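Local coordinates for protein citrate synthase (Metallosphaera sedula, PDB 6ABW) that probably catalyses the condensation of oxaloacetate with acetyl-CoA and water to give citrate and free CoA in the tricarboxylic acid cycle, at residues S55-M63 against Q73-L81; M108-Y119 against L135-V146. All coordinates share one frame; numbering follows the deposited sequence.

Contact 1 of 2, residues S55-M63 against Q73-L81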
ATOM      1  N   SER A  55       2.151  20.530  22.299  1.00 18.50           N
ATOM      2  CA  SER A  55       0.862  20.342  21.624  1.00 15.96           C
ATOM      3  C   SER A  55       1.186  19.497  20.392  1.00 13.82           C
ATOM      4  O   SER A  55       2.343  19.348  19.990  1.00 12.78           O
ATOM      5  CB  SER A  55       0.256  21.646  21.152  1.00 18.23           C
ATOM      6  OG  SER A  55       1.095  22.269  20.199  1.00 17.70           O
ATOM      7  N   PHE A  56       0.171  18.928  19.796  1.00 12.74           N
ATOM      8  CA  PHE A  56       0.403  18.113  18.618  1.00 13.08           C
ATOM      9  C   PHE A  56       1.058  18.931  17.497  1.00 12.79           C
ATOM     10  O   PHE A  56       1.997  18.467  16.865  1.00 11.22           O
ATOM     11  CB  PHE A  56      -0.897  17.466  18.143  1.00 13.77           C
ATOM     12  CG  PHE A  56      -0.698  16.494  16.984  1.00 14.11           C
ATOM     13  CD1 PHE A  56       0.151  15.435  17.111  1.00 13.92           C
ATOM     14  CD2 PHE A  56      -1.389  16.660  15.782  1.00 14.32           C
ATOM     15  CE1 PHE A  56       0.296  14.516  16.099  1.00 14.45           C
ATOM     16  CE2 PHE A  56      -1.227  15.773  14.766  1.00 13.85           C
ATOM     17  CZ  PHE A  56      -0.352  14.685  14.909  1.00 13.88           C
ATOM     18  N   GLU A  57       0.588  20.165  17.266  1.00 12.35           N
ATOM     19  CA  GLU A  57       1.211  21.017  16.208  1.00 13.03           C
ATOM     20  C   GLU A  57       2.699  21.208  16.418  1.00 11.46           C
ATOM     21  O   GLU A  57       3.504  21.114  15.505  1.00 11.67           O
ATOM     22  CB  GLU A  57       0.557  22.396  16.145  1.00 14.32           C
ATOM     23  CG  GLU A  57      -0.907  22.341  15.708  1.00 14.53           C
ATOM     24  CD  GLU A  57      -1.959  22.352  16.837  1.00 15.40           C
ATOM     25  OE1 GLU A  57      -1.765  21.668  17.872  1.00 16.75           O
ATOM     26  OE2 GLU A  57      -3.045  22.954  16.654  1.00 17.49           O
ATOM     27  N   GLU A  58       3.079  21.421  17.672  1.00 12.16           N
ATOM     28  CA  GLU A  58       4.485  21.508  18.008  1.00 13.16           C
ATOM     29  C   GLU A  58       5.263  20.244  17.789  1.00 12.91           C
ATOM     30  O   GLU A  58       6.366  20.293  17.325  1.00 12.02           O
ATOM     31  CB  GLU A  58       4.679  22.047  19.453  1.00 13.95           C
ATOM     32  CG  GLU A  58       4.294  23.522  19.612  1.00 16.23           C
ATOM     33  CD  GLU A  58       4.224  23.974  21.093  1.00 18.57           C
ATOM     34  OE1 GLU A  58       5.194  24.651  21.555  1.00 25.16           O
ATOM     35  OE2 GLU A  58       3.262  23.587  21.832  1.00 21.42           O
ATOM     36  N   VAL A  59       4.650  19.094  18.069  1.00 12.36           N
ATOM     37  CA  VAL A  59       5.284  17.850  17.816  1.00 11.86           C
ATOM     38  C   VAL A  59       5.346  17.519  16.291  1.00 10.89           C
ATOM     39  O   VAL A  59       6.312  16.939  15.836  1.00 10.81           O
ATOM     40  CB  VAL A  59       4.597  16.701  18.659  1.00 12.61           C
ATOM     41  CG1 VAL A  59       5.093  15.346  18.225  1.00 13.04           C
ATOM     42  CG2 VAL A  59       4.840  16.878  20.134  1.00 13.47           C
ATOM     43  N   VAL A  60       4.345  17.937  15.528  1.00 11.68           N
ATOM     44  CA  VAL A  60       4.442  17.845  14.070  1.00 11.85           C
ATOM     45  C   VAL A  60       5.704  18.576  13.573  1.00 12.41           C
ATOM     46  O   VAL A  60       6.509  18.046  12.849  1.00 12.44           O
ATOM     47  CB  VAL A  60       3.206  18.462  13.439  1.00 11.51           C
ATOM     48  CG1 VAL A  60       3.374  18.568  11.936  1.00 12.17           C
ATOM     49  CG2 VAL A  60       1.962  17.598  13.726  1.00 12.49           C
ATOM     50  N   HIS A  61       5.905  19.808  14.072  1.00 14.04           N
ATOM     51  CA  HIS A  61       7.108  20.588  13.711  1.00 13.32           C
ATOM     52  C   HIS A  61       8.388  19.910  14.156  1.00 13.14           C
ATOM     53  O   HIS A  61       9.330  19.819  13.386  1.00 13.64           O
ATOM     54  CB  HIS A  61       6.959  22.027  14.253  1.00 14.62           C
ATOM     55  CG  HIS A  61       7.963  22.976  13.704  1.00 16.91           C
ATOM     56  ND1 HIS A  61       9.298  22.918  14.017  1.00 16.38           N
ATOM     57  CD2 HIS A  61       7.845  23.910  12.719  1.00 18.71           C
ATOM     58  CE1 HIS A  61       9.959  23.816  13.306  1.00 18.16           C
ATOM     59  NE2 HIS A  61       9.099  24.424  12.502  1.00 18.01           N
ATOM     60  N   LEU A  62       8.423  19.343  15.356  1.00 12.58           N
ATOM     61  CA  LEU A  62       9.579  18.607  15.826  1.00 13.12           C
ATOM     62  C   LEU A  62       9.940  17.417  14.990  1.00 13.01           C
ATOM     63  O   LEU A  62      11.104  17.197  14.690  1.00 14.05           O
ATOM     64  CB  LEU A  62       9.318  18.176  17.293  1.00 14.15           C
ATOM     65  CG  LEU A  62      10.301  17.257  17.957  1.00 16.84           C
ATOM     66  CD1 LEU A  62      11.619  18.013  18.111  1.00 17.01           C
ATOM     67  CD2 LEU A  62       9.693  16.795  19.304  1.00 16.63           C
ATOM     68  N   MET A  63       8.954  16.606  14.626  1.00 12.88           N
ATOM     69  CA  MET A  63       9.206  15.434  13.815  1.00 14.22           C
ATOM     70  C   MET A  63       9.607  15.743  12.390  1.00 14.38           C
ATOM     71  O   MET A  63      10.422  15.068  11.820  1.00 14.49           O
ATOM     72  CB  MET A  63       7.993  14.540  13.821  1.00 17.72           C
ATOM     73  CG  MET A  63       7.712  13.992  15.198  1.00 22.59           C
ATOM     74  SD  MET A  63       7.462  12.220  15.010  1.00 36.53           S
ATOM     75  CE  MET A  63       8.821  11.661  16.048  1.00 40.37           C
ATOM     76  N   GLN A  73       7.269  30.200  13.503  1.00 21.79           N
ATOM     77  CA  GLN A  73       7.218  28.879  12.875  1.00 20.19           C
ATOM     78  C   GLN A  73       5.888  28.212  13.170  1.00 18.62           C
ATOM     79  O   GLN A  73       5.236  27.639  12.248  1.00 19.42           O
ATOM     80  CB  GLN A  73       8.363  27.989  13.250  1.00 19.86           C
ATOM     81  CG  GLN A  73       9.662  28.384  12.635  1.00 20.76           C
ATOM     82  CD  GLN A  73      10.865  27.673  13.206  1.00 20.91           C
ATOM     83  OE1 GLN A  73      10.894  27.202  14.351  1.00 21.28           O
ATOM     84  NE2 GLN A  73      11.891  27.657  12.423  1.00 25.75           N
ATOM     85  N   LEU A  74       5.446  28.300  14.406  1.00 17.68           N
ATOM     86  CA  LEU A  74       4.204  27.673  14.808  1.00 18.39           C
ATOM     87  C   LEU A  74       3.023  28.275  14.095  1.00 19.63           C
ATOM     88  O   LEU A  74       2.103  27.605  13.670  1.00 21.98           O
ATOM     89  CB  LEU A  74       3.984  27.781  16.288  1.00 17.47           C
ATOM     90  CG  LEU A  74       2.745  27.116  16.871  1.00 18.28           C
ATOM     91  CD1 LEU A  74       2.611  25.630  16.491  1.00 19.16           C
ATOM     92  CD2 LEU A  74       2.795  27.217  18.363  1.00 20.49           C
ATOM     93  N   GLN A  75       3.024  29.595  14.016  1.00 20.36           N
ATOM     94  CA  GLN A  75       2.013  30.308  13.263  1.00 22.04           C
ATOM     95  C   GLN A  75       1.884  29.914  11.791  1.00 19.34           C
ATOM     96  O   GLN A  75       0.735  29.791  11.293  1.00 19.79           O
ATOM     97  CB  GLN A  75       2.272  31.814  13.420  1.00 28.63           C
ATOM     98  CG  GLN A  75       1.361  32.789  12.738  1.00 35.40           C
ATOM     99  CD  GLN A  75       1.996  34.202  12.737  1.00 47.38           C
ATOM    100  OE1 GLN A  75       1.825  34.957  11.770  1.00 55.43           O
ATOM    101  NE2 GLN A  75       2.792  34.534  13.808  1.00 42.40           N
ATOM    102  N   ARG A  76       3.004  29.762  11.095  1.00 18.42           N
ATOM    103  CA  ARG A  76       2.987  29.379   9.687  1.00 20.84           C
ATOM    104  C   ARG A  76       2.453  27.946   9.550  1.00 20.91           C
ATOM    105  O   ARG A  76       1.672  27.651   8.648  1.00 17.71           O
ATOM    106  CB  ARG A  76       4.377  29.459   9.041  1.00 27.12           C
ATOM    107  CG  ARG A  76       4.757  30.901   8.602  1.00 35.97           C
ATOM    108  CD  ARG A  76       6.149  30.934   7.969  1.00 40.46           C
ATOM    109  NE  ARG A  76       7.165  31.384   8.928  1.00 50.98           N
ATOM    110  CZ  ARG A  76       8.267  30.714   9.308  1.00 51.76           C
ATOM    111  NH1 ARG A  76       8.604  29.518   8.811  1.00 52.76           N
ATOM    112  NH2 ARG A  76       9.077  31.271  10.198  1.00 57.09           N
ATOM    113  N   LEU A  77       2.843  27.090  10.495  1.00 18.19           N
ATOM    114  CA  LEU A  77       2.359  25.702  10.522  1.00 18.52           C
ATOM    115  C   LEU A  77       0.894  25.616  10.730  1.00 17.90           C
ATOM    116  O   LEU A  77       0.235  24.862  10.027  1.00 17.91           O
ATOM    117  CB  LEU A  77       3.090  24.899  11.591  1.00 22.80           C
ATOM    118  CG  LEU A  77       2.513  23.493  11.885  1.00 25.33           C
ATOM    119  CD1 LEU A  77       2.609  22.721  10.637  1.00 28.75           C
ATOM    120  CD2 LEU A  77       3.388  22.849  12.928  1.00 29.58           C
ATOM    121  N   LYS A  78       0.351  26.319  11.713  1.00 16.64           N
ATOM    122  CA  LYS A  78      -1.052  26.376  11.905  1.00 18.11           C
ATOM    123  C   LYS A  78      -1.867  26.875  10.713  1.00 18.82           C
ATOM    124  O   LYS A  78      -2.923  26.299  10.423  1.00 17.55           O
ATOM    125  CB  LYS A  78      -1.355  27.212  13.115  1.00 21.59           C
ATOM    126  CG  LYS A  78      -0.958  26.524  14.404  1.00 23.00           C
ATOM    127  CD  LYS A  78      -1.218  27.445  15.566  1.00 29.45           C
ATOM    128  CE  LYS A  78      -1.100  26.660  16.869  1.00 33.62           C
ATOM    129  NZ  LYS A  78      -1.330  27.629  17.965  1.00 38.29           N
ATOM    130  N   SER A  79      -1.430  27.950  10.057  1.00 18.44           N
ATOM    131  CA  SER A  79      -2.137  28.442   8.841  1.00 20.36           C
ATOM    132  C   SER A  79      -2.101  27.378   7.715  1.00 17.62           C
ATOM    133  O   SER A  79      -3.082  27.217   6.982  1.00 18.90           O
ATOM    134  CB  SER A  79      -1.449  29.689   8.265  1.00 22.38           C
ATOM    135  OG  SER A  79      -1.414  30.653   9.252  1.00 25.04           O
ATOM    136  N   ALA A  80      -0.994  26.683   7.589  1.00 17.43           N
ATOM    137  CA  ALA A  80      -0.870  25.626   6.549  1.00 17.40           C
ATOM    138  C   ALA A  80      -1.846  24.451   6.828  1.00 15.79           C
ATOM    139  O   ALA A  80      -2.534  23.967   5.913  1.00 15.00           O
ATOM    140  CB  ALA A  80       0.537  25.131   6.466  1.00 16.34           C
ATOM    141  N   LEU A  81      -1.972  24.065   8.107  1.00 14.04           N
ATOM    142  CA  LEU A  81      -2.987  23.076   8.480  1.00 14.21           C
ATOM    143  C   LEU A  81      -4.380  23.555   8.141  1.00 16.01           C
ATOM    144  O   LEU A  81      -5.152  22.845   7.492  1.00 16.82           O
ATOM    145  CB  LEU A  81      -2.933  22.717   9.968  1.00 14.87           C
ATOM    146  CG  LEU A  81      -1.708  21.980  10.386  1.00 15.40           C
ATOM    147  CD1 LEU A  81      -1.589  22.053  11.919  1.00 17.53           C
ATOM    148  CD2 LEU A  81      -1.781  20.493   9.982  1.00 15.48           C
TER
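Two successive helices of the mainly helical citrate synthase fold, 56-65 and 71-84, meet here, the axes of their segments 56-63 and 73-81 lying 103° apart, with Glu57 acting as a knob among Leu74, Leu77, Lys78 and Leu81. The aliphatic part of Glu57 does the packing: CB lies 3.8 Å from Leu74 CD1, and CG is 3.9 Å from Leu81 CD1. The chain bends at chi2 (97°), and OE2 accepts a hydrogen bond from Phe164 N and is also hydrogen-bonded to a glycerol probably from the crystallisation liquor. Lys78 crosses this side chain at about a right angle, yet its NZ stays 5.1 Å from Glu57 OE2, too far for a salt bridge. Glu58 lays its CG against Leu74 and sends OE1 to a salt bridge with Arg389 of the second subunit, which links this corner to the other subunit. Farther along, the side chains of His61 and Gln73 cross, ring and amide planes 35° apart, without bonding: His61 ND1 is hydrogen-bonded to Asp67 O, and Gln73 OE1 to Thr70 N, both in the loop between the helices. The CD2 methyl of Leu77 packs 3.9 Å from His61 CB.

Contact 2 of 2, residues M108-Y119 against L135-V146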
ATOM      1  N   MET A 108     -10.301   4.652   5.311  1.00  8.54           N
ATOM      2  CA  MET A 108      -9.178   5.555   5.242  1.00  9.56           C
ATOM      3  C   MET A 108      -8.259   5.245   4.065  1.00  9.21           C
ATOM      4  O   MET A 108      -7.769   6.146   3.423  1.00  9.27           O
ATOM      5  CB  MET A 108      -8.343   5.526   6.535  1.00  9.59           C
ATOM      6  CG  MET A 108      -9.016   5.965   7.792  1.00 11.74           C
ATOM      7  SD  MET A 108      -7.790   5.965   9.165  1.00 13.46           S
ATOM      8  CE  MET A 108      -6.558   7.003   8.697  1.00 11.40           C
ATOM      9  N   GLU A 109      -7.931   3.985   3.839  1.00 10.39           N
ATOM     10  CA  GLU A 109      -7.080   3.538   2.774  1.00  9.88           C
ATOM     11  C   GLU A 109      -7.643   4.032   1.423  1.00 10.03           C
ATOM     12  O   GLU A 109      -6.880   4.585   0.570  1.00 10.77           O
ATOM     13  CB  GLU A 109      -6.956   2.002   2.826  1.00 11.66           C
ATOM     14  CG  GLU A 109      -6.051   1.355   1.829  1.00 12.62           C
ATOM     15  CD  GLU A 109      -6.378  -0.115   1.588  1.00 16.33           C
ATOM     16  OE1 GLU A 109      -7.521  -0.429   1.172  1.00 19.79           O
ATOM     17  OE2 GLU A 109      -5.510  -0.966   1.690  1.00 16.61           O
ATOM     18  N   THR A 110      -8.953   3.937   1.252  1.00  8.93           N
ATOM     19  CA  THR A 110      -9.591   4.309   0.019  1.00  8.81           C
ATOM     20  C   THR A 110      -9.529   5.826  -0.175  1.00  8.47           C
ATOM     21  O   THR A 110      -9.165   6.331  -1.231  1.00  7.97           O
ATOM     22  CB  THR A 110     -11.017   3.781  -0.021  1.00  9.83           C
ATOM     23  OG1 THR A 110     -10.994   2.363   0.154  1.00  9.61           O
ATOM     24  CG2 THR A 110     -11.671   4.079  -1.360  1.00 10.86           C
ATOM     25  N   ALA A 111      -9.848   6.555   0.883  1.00  8.18           N
ATOM     26  CA  ALA A 111      -9.749   8.005   0.862  1.00  8.17           C
ATOM     27  C   ALA A 111      -8.351   8.525   0.614  1.00  7.96           C
ATOM     28  O   ALA A 111      -8.149   9.384  -0.202  1.00  7.50           O
ATOM     29  CB  ALA A 111     -10.352   8.577   2.118  1.00  7.90           C
ATOM     30  N   PHE A 112      -7.339   7.891   1.194  1.00  8.55           N
ATOM     31  CA  PHE A 112      -5.949   8.293   0.954  1.00  8.28           C
ATOM     32  C   PHE A 112      -5.500   7.937  -0.456  1.00  8.86           C
ATOM     33  O   PHE A 112      -4.683   8.674  -1.004  1.00  7.77           O
ATOM     34  CB  PHE A 112      -5.007   7.732   2.024  1.00  9.21           C
ATOM     35  CG  PHE A 112      -4.819   8.671   3.133  1.00  9.81           C
ATOM     36  CD1 PHE A 112      -5.716   8.772   4.150  1.00 10.55           C
ATOM     37  CD2 PHE A 112      -3.766   9.613   3.051  1.00 11.63           C
ATOM     38  CE1 PHE A 112      -5.555   9.750   5.139  1.00 13.17           C
ATOM     39  CE2 PHE A 112      -3.616  10.609   4.019  1.00 12.60           C
ATOM     40  CZ  PHE A 112      -4.528  10.697   5.035  1.00 12.72           C
ATOM     41  N   SER A 113      -6.088   6.878  -1.067  1.00  8.93           N
ATOM     42  CA  SER A 113      -5.726   6.571  -2.479  1.00  9.12           C
ATOM     43  C   SER A 113      -6.273   7.672  -3.367  1.00  8.23           C
ATOM     44  O   SER A 113      -5.574   8.140  -4.274  1.00  8.26           O
ATOM     45  CB  SER A 113      -6.185   5.193  -3.064  1.00  9.88           C
ATOM     46  OG  SER A 113      -5.839   4.140  -2.180  1.00 14.46           O
ATOM     47  N   ALA A 114      -7.488   8.129  -3.072  1.00  8.56           N
ATOM     48  CA  ALA A 114      -8.055   9.245  -3.823  1.00  8.90           C
ATOM     49  C   ALA A 114      -7.308  10.537  -3.635  1.00  8.89           C
ATOM     50  O   ALA A 114      -7.066  11.257  -4.582  1.00  9.52           O
ATOM     51  CB  ALA A 114      -9.538   9.426  -3.478  1.00  9.80           C
ATOM     52  N   LEU A 115      -6.904  10.846  -2.420  1.00  8.12           N
ATOM     53  CA  LEU A 115      -6.029  11.989  -2.135  1.00  8.56           C
ATOM     54  C   LEU A 115      -4.704  11.875  -2.866  1.00  8.69           C
ATOM     55  O   LEU A 115      -4.196  12.848  -3.377  1.00  9.12           O
ATOM     56  CB  LEU A 115      -5.822  12.147  -0.637  1.00  9.32           C
ATOM     57  CG  LEU A 115      -7.007  12.520   0.257  1.00  9.87           C
ATOM     58  CD1 LEU A 115      -6.569  12.395   1.701  1.00 10.48           C
ATOM     59  CD2 LEU A 115      -7.452  13.904  -0.090  1.00 11.07           C
ATOM     60  N   SER A 116      -4.130  10.671  -2.958  1.00  8.14           N
ATOM     61  CA  SER A 116      -2.957  10.497  -3.729  1.00  9.24           C
ATOM     62  C   SER A 116      -3.123  10.858  -5.225  1.00  8.83           C
ATOM     63  O   SER A 116      -2.246  11.523  -5.798  1.00 10.53           O
ATOM     64  CB  SER A 116      -2.356   9.118  -3.497  1.00  8.93           C
ATOM     65  OG  SER A 116      -1.187   8.894  -4.239  1.00  9.94           O
ATOM     66  N   SER A 117      -4.221  10.459  -5.826  1.00 10.34           N
ATOM     67  CA  SER A 117      -4.519  10.726  -7.209  1.00 11.79           C
ATOM     68  C   SER A 117      -4.732  12.212  -7.463  1.00 13.86           C
ATOM     69  O   SER A 117      -4.396  12.711  -8.531  1.00 14.84           O
ATOM     70  CB  SER A 117      -5.792   9.952  -7.587  1.00 12.71           C
ATOM     71  OG  SER A 117      -5.511   8.548  -7.622  1.00 16.38           O
ATOM     72  N   ILE A 118      -5.293  12.923  -6.488  1.00 12.80           N
ATOM     73  CA  ILE A 118      -5.605  14.349  -6.634  1.00 13.18           C
ATOM     74  C   ILE A 118      -4.390  15.246  -6.288  1.00 13.69           C
ATOM     75  O   ILE A 118      -4.127  16.209  -7.007  1.00 14.37           O
ATOM     76  CB  ILE A 118      -6.841  14.665  -5.764  1.00 13.60           C
ATOM     77  CG1 ILE A 118      -8.039  13.934  -6.348  1.00 15.43           C
ATOM     78  CG2 ILE A 118      -7.061  16.157  -5.623  1.00 14.54           C
ATOM     79  CD1 ILE A 118      -9.220  13.844  -5.439  1.00 15.51           C
ATOM     80  N   TYR A 119      -3.696  14.968  -5.191  1.00 11.49           N
ATOM     81  CA  TYR A 119      -2.705  15.827  -4.602  1.00 12.07           C
ATOM     82  C   TYR A 119      -1.286  15.335  -4.705  1.00 12.46           C
ATOM     83  O   TYR A 119      -0.361  16.091  -4.347  1.00 13.80           O
ATOM     84  CB  TYR A 119      -3.026  16.044  -3.139  1.00 13.09           C
ATOM     85  CG  TYR A 119      -4.248  16.843  -2.820  1.00 13.95           C
ATOM     86  CD1 TYR A 119      -4.358  18.178  -3.225  1.00 15.39           C
ATOM     87  CD2 TYR A 119      -5.219  16.317  -2.043  1.00 14.19           C
ATOM     88  CE1 TYR A 119      -5.499  18.902  -2.934  1.00 16.33           C
ATOM     89  CE2 TYR A 119      -6.331  17.060  -1.693  1.00 15.32           C
ATOM     90  CZ  TYR A 119      -6.449  18.356  -2.133  1.00 15.45           C
ATOM     91  OH  TYR A 119      -7.581  19.072  -1.766  1.00 14.70           O
ATOM     92  N   LEU A 135      -0.888  16.770   4.455  1.00  9.86           N
ATOM     93  CA  LEU A 135      -1.424  15.402   4.571  1.00  9.31           C
ATOM     94  C   LEU A 135      -1.980  15.144   5.982  1.00  9.53           C
ATOM     95  O   LEU A 135      -3.002  14.499   6.138  1.00  9.41           O
ATOM     96  CB  LEU A 135      -0.289  14.382   4.216  1.00  9.68           C
ATOM     97  CG  LEU A 135      -0.710  12.880   4.241  1.00 10.31           C
ATOM     98  CD1 LEU A 135       0.192  12.064   3.316  1.00 11.06           C
ATOM     99  CD2 LEU A 135      -0.640  12.275   5.638  1.00 11.15           C
ATOM    100  N   VAL A 136      -1.272  15.581   7.011  1.00  9.22           N
ATOM    101  CA  VAL A 136      -1.720  15.393   8.407  1.00  9.95           C
ATOM    102  C   VAL A 136      -3.065  16.089   8.651  1.00  9.65           C
ATOM    103  O   VAL A 136      -3.990  15.516   9.234  1.00  9.29           O
ATOM    104  CB  VAL A 136      -0.650  15.858   9.418  1.00 11.70           C
ATOM    105  CG1 VAL A 136      -1.267  15.909  10.807  1.00 12.04           C
ATOM    106  CG2 VAL A 136       0.513  14.854   9.360  1.00 12.50           C
ATOM    107  N   ALA A 137      -3.204  17.306   8.154  1.00  9.71           N
ATOM    108  CA  ALA A 137      -4.516  17.939   8.146  1.00  9.74           C
ATOM    109  C   ALA A 137      -5.611  17.195   7.477  1.00  8.90           C
ATOM    110  O   ALA A 137      -6.764  17.078   7.974  1.00  7.95           O
ATOM    111  CB  ALA A 137      -4.375  19.290   7.446  1.00 10.97           C
ATOM    112  N   ARG A 138      -5.301  16.682   6.313  1.00  8.45           N
ATOM    113  CA  ARG A 138      -6.276  15.930   5.549  1.00  8.87           C
ATOM    114  C   ARG A 138      -6.624  14.568   6.191  1.00  8.63           C
ATOM    115  O   ARG A 138      -7.721  14.094   6.043  1.00  8.84           O
ATOM    116  CB  ARG A 138      -5.805  15.797   4.118  1.00  9.16           C
ATOM    117  CG  ARG A 138      -5.830  17.177   3.443  1.00 10.23           C
ATOM    118  CD  ARG A 138      -5.063  17.237   2.170  1.00 10.24           C
ATOM    119  NE  ARG A 138      -5.178  18.600   1.663  1.00 11.20           N
ATOM    120  CZ  ARG A 138      -4.426  19.148   0.713  1.00 11.10           C
ATOM    121  NH1 ARG A 138      -3.404  18.532   0.172  1.00 12.31           N
ATOM    122  NH2 ARG A 138      -4.682  20.418   0.339  1.00 12.87           N
ATOM    123  N   ALA A 139      -5.683  14.014   6.960  1.00  8.76           N
ATOM    124  CA  ALA A 139      -5.958  12.837   7.803  1.00  8.50           C
ATOM    125  C   ALA A 139      -7.045  13.127   8.798  1.00  9.22           C
ATOM    126  O   ALA A 139      -7.923  12.296   9.010  1.00  8.23           O
ATOM    127  CB  ALA A 139      -4.699  12.304   8.467  1.00  8.92           C
ATOM    128  N   SER A 140      -7.028  14.338   9.357  1.00  8.68           N
ATOM    129  CA  SER A 140      -8.107  14.793  10.249  1.00  8.89           C
ATOM    130  C   SER A 140      -9.461  14.795   9.537  1.00  9.01           C
ATOM    131  O   SER A 140     -10.462  14.222  10.033  1.00  9.10           O
ATOM    132  CB  SER A 140      -7.745  16.200  10.806  1.00  9.56           C
ATOM    133  OG  SER A 140      -8.771  16.653  11.627  1.00 12.75           O
ATOM    134  N   THR A 141      -9.499  15.393   8.355  1.00  9.75           N
ATOM    135  CA  THR A 141     -10.726  15.415   7.573  1.00 10.54           C
ATOM    136  C   THR A 141     -11.264  14.035   7.239  1.00 10.27           C
ATOM    137  O   THR A 141     -12.441  13.756   7.392  1.00 10.19           O
ATOM    138  CB  THR A 141     -10.462  16.200   6.310  1.00 11.75           C
ATOM    139  OG1 THR A 141     -10.004  17.528   6.670  1.00 12.49           O
ATOM    140  CG2 THR A 141     -11.735  16.328   5.455  1.00 12.53           C
ATOM    141  N   VAL A 142     -10.359  13.161   6.805  1.00  9.39           N
ATOM    142  CA  VAL A 142     -10.704  11.771   6.500  1.00  9.25           C
ATOM    143  C   VAL A 142     -11.221  11.005   7.688  1.00  8.35           C
ATOM    144  O   VAL A 142     -12.299  10.412   7.603  1.00  8.84           O
ATOM    145  CB  VAL A 142      -9.504  11.055   5.864  1.00  8.91           C
ATOM    146  CG1 VAL A 142      -9.746   9.553   5.767  1.00  9.22           C
ATOM    147  CG2 VAL A 142      -9.280  11.688   4.473  1.00  9.85           C
ATOM    148  N   VAL A 143     -10.549  11.081   8.839  1.00  8.26           N
ATOM    149  CA  VAL A 143     -10.964  10.266   9.965  1.00  8.30           C
ATOM    150  C   VAL A 143     -12.325  10.730  10.541  1.00  9.20           C
ATOM    151  O   VAL A 143     -13.223   9.925  10.816  1.00 10.27           O
ATOM    152  CB  VAL A 143      -9.854  10.191  11.016  1.00  8.71           C
ATOM    153  CG1 VAL A 143     -10.354   9.420  12.205  1.00  9.63           C
ATOM    154  CG2 VAL A 143      -8.633   9.463  10.453  1.00  9.50           C
ATOM    155  N   ALA A 144     -12.528  12.039  10.562  1.00  9.85           N
ATOM    156  CA  ALA A 144     -13.761  12.610  11.065  1.00  9.94           C
ATOM    157  C   ALA A 144     -14.936  12.144  10.171  1.00 10.33           C
ATOM    158  O   ALA A 144     -15.994  11.762  10.674  1.00 10.11           O
ATOM    159  CB  ALA A 144     -13.637  14.150  11.085  1.00 10.34           C
ATOM    160  N   ASN A 145     -14.710  12.101   8.870  1.00 10.13           N
ATOM    161  CA  ASN A 145     -15.729  11.717   7.900  1.00 10.99           C
ATOM    162  C   ASN A 145     -15.998  10.226   7.817  1.00 10.81           C
ATOM    163  O   ASN A 145     -17.092   9.790   7.550  1.00 10.13           O
ATOM    164  CB  ASN A 145     -15.496  12.417   6.583  1.00 12.53           C
ATOM    165  CG  ASN A 145     -15.938  13.878   6.684  1.00 15.30           C
ATOM    166  OD1 ASN A 145     -17.129  14.148   6.867  1.00 16.68           O
ATOM    167  ND2 ASN A 145     -14.959  14.786   6.785  1.00 15.12           N
ATOM    168  N   VAL A 146     -14.949   9.413   8.133  1.00 11.23           N
ATOM    169  CA  VAL A 146     -15.122   7.988   8.259  1.00 11.17           C
ATOM    170  C   VAL A 146     -16.067   7.689   9.433  1.00 11.46           C
ATOM    171  O   VAL A 146     -17.005   6.893   9.339  1.00 11.30           O
ATOM    172  CB  VAL A 146     -13.735   7.290   8.386  1.00 11.83           C
ATOM    173  CG1 VAL A 146     -13.858   5.832   8.888  1.00 13.92           C
ATOM    174  CG2 VAL A 146     -13.013   7.281   7.045  1.00 12.28           C
TER
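Arg138 and Tyr119 supply the cation-pi interaction between helices 104-119 and 128-151, whose segments 108-119 and 135-146 have axes 10.1 Å apart at closest and directions 139° apart. The guanidinium lies flat on the phenol ring, planes 11° apart, with Arg138 CZ 3.7 Å from the Tyr119 ring centroid. An extended chain from CG to NE carries it there, and Ile118 CG2 covers the opposite ring face, so the ring is sandwiched. The guanidinium is fixed in turn by hydrogen bonds from NE to Ala84 O and between NH1 and Tyr215 OH.

The remaining interactions are apolar. Val142 is a knob among Met108, Ala111, Phe112 and Leu115: its CG1 sits 3.8 Å from Ala111 CB, while CG2 is 3.9 Å from Leu115 CD1. Phe112 meets the other helix through its rim, since Leu135 CG, 3.7 Å from Phe112 CE2, and Ala139 CA both lie near the ring plane. Leu115 CD1, from the same helix as Phe112, covers a face of that ring over its centre. At the other end Met108, bent at chi3 (58°), brings its CE methyl to 3.7 Å from Val143 CG2.

Around this core, helix 214-225 packs on Phe112 through Val219, helix 342-365 reaches Met108 and Ala139, and helix 164-173 lies against Val143 through Phe168. Helix 104-119 also borders the second subunit, where Ser113 OG is hydrogen-bonded to Ser113 OG of that subunit.

How the contacts relate
Both segments of contact 1 precede those of contact 2 in the chain, and the centres of the two contacts are about 19 Å apart. They are in direct touch through helix 128-151: Leu81 O is 3.6 Å from Ala137 CB, and Phe56 CE2 is 4.0 Å from Val136 CG1. Helix 342-365 also serves both, through Leu352 at contact 1 and Ser344, Ala347 and Leu348 at contact 2. Each contact reaches the second subunit, the first meeting its C-terminal region and the second mainly its copies of helix 104-119 and the 214-226 region. Neither includes residues of the acetyl-CoA site; both join helices within the subunit and have residues touching the second subunit.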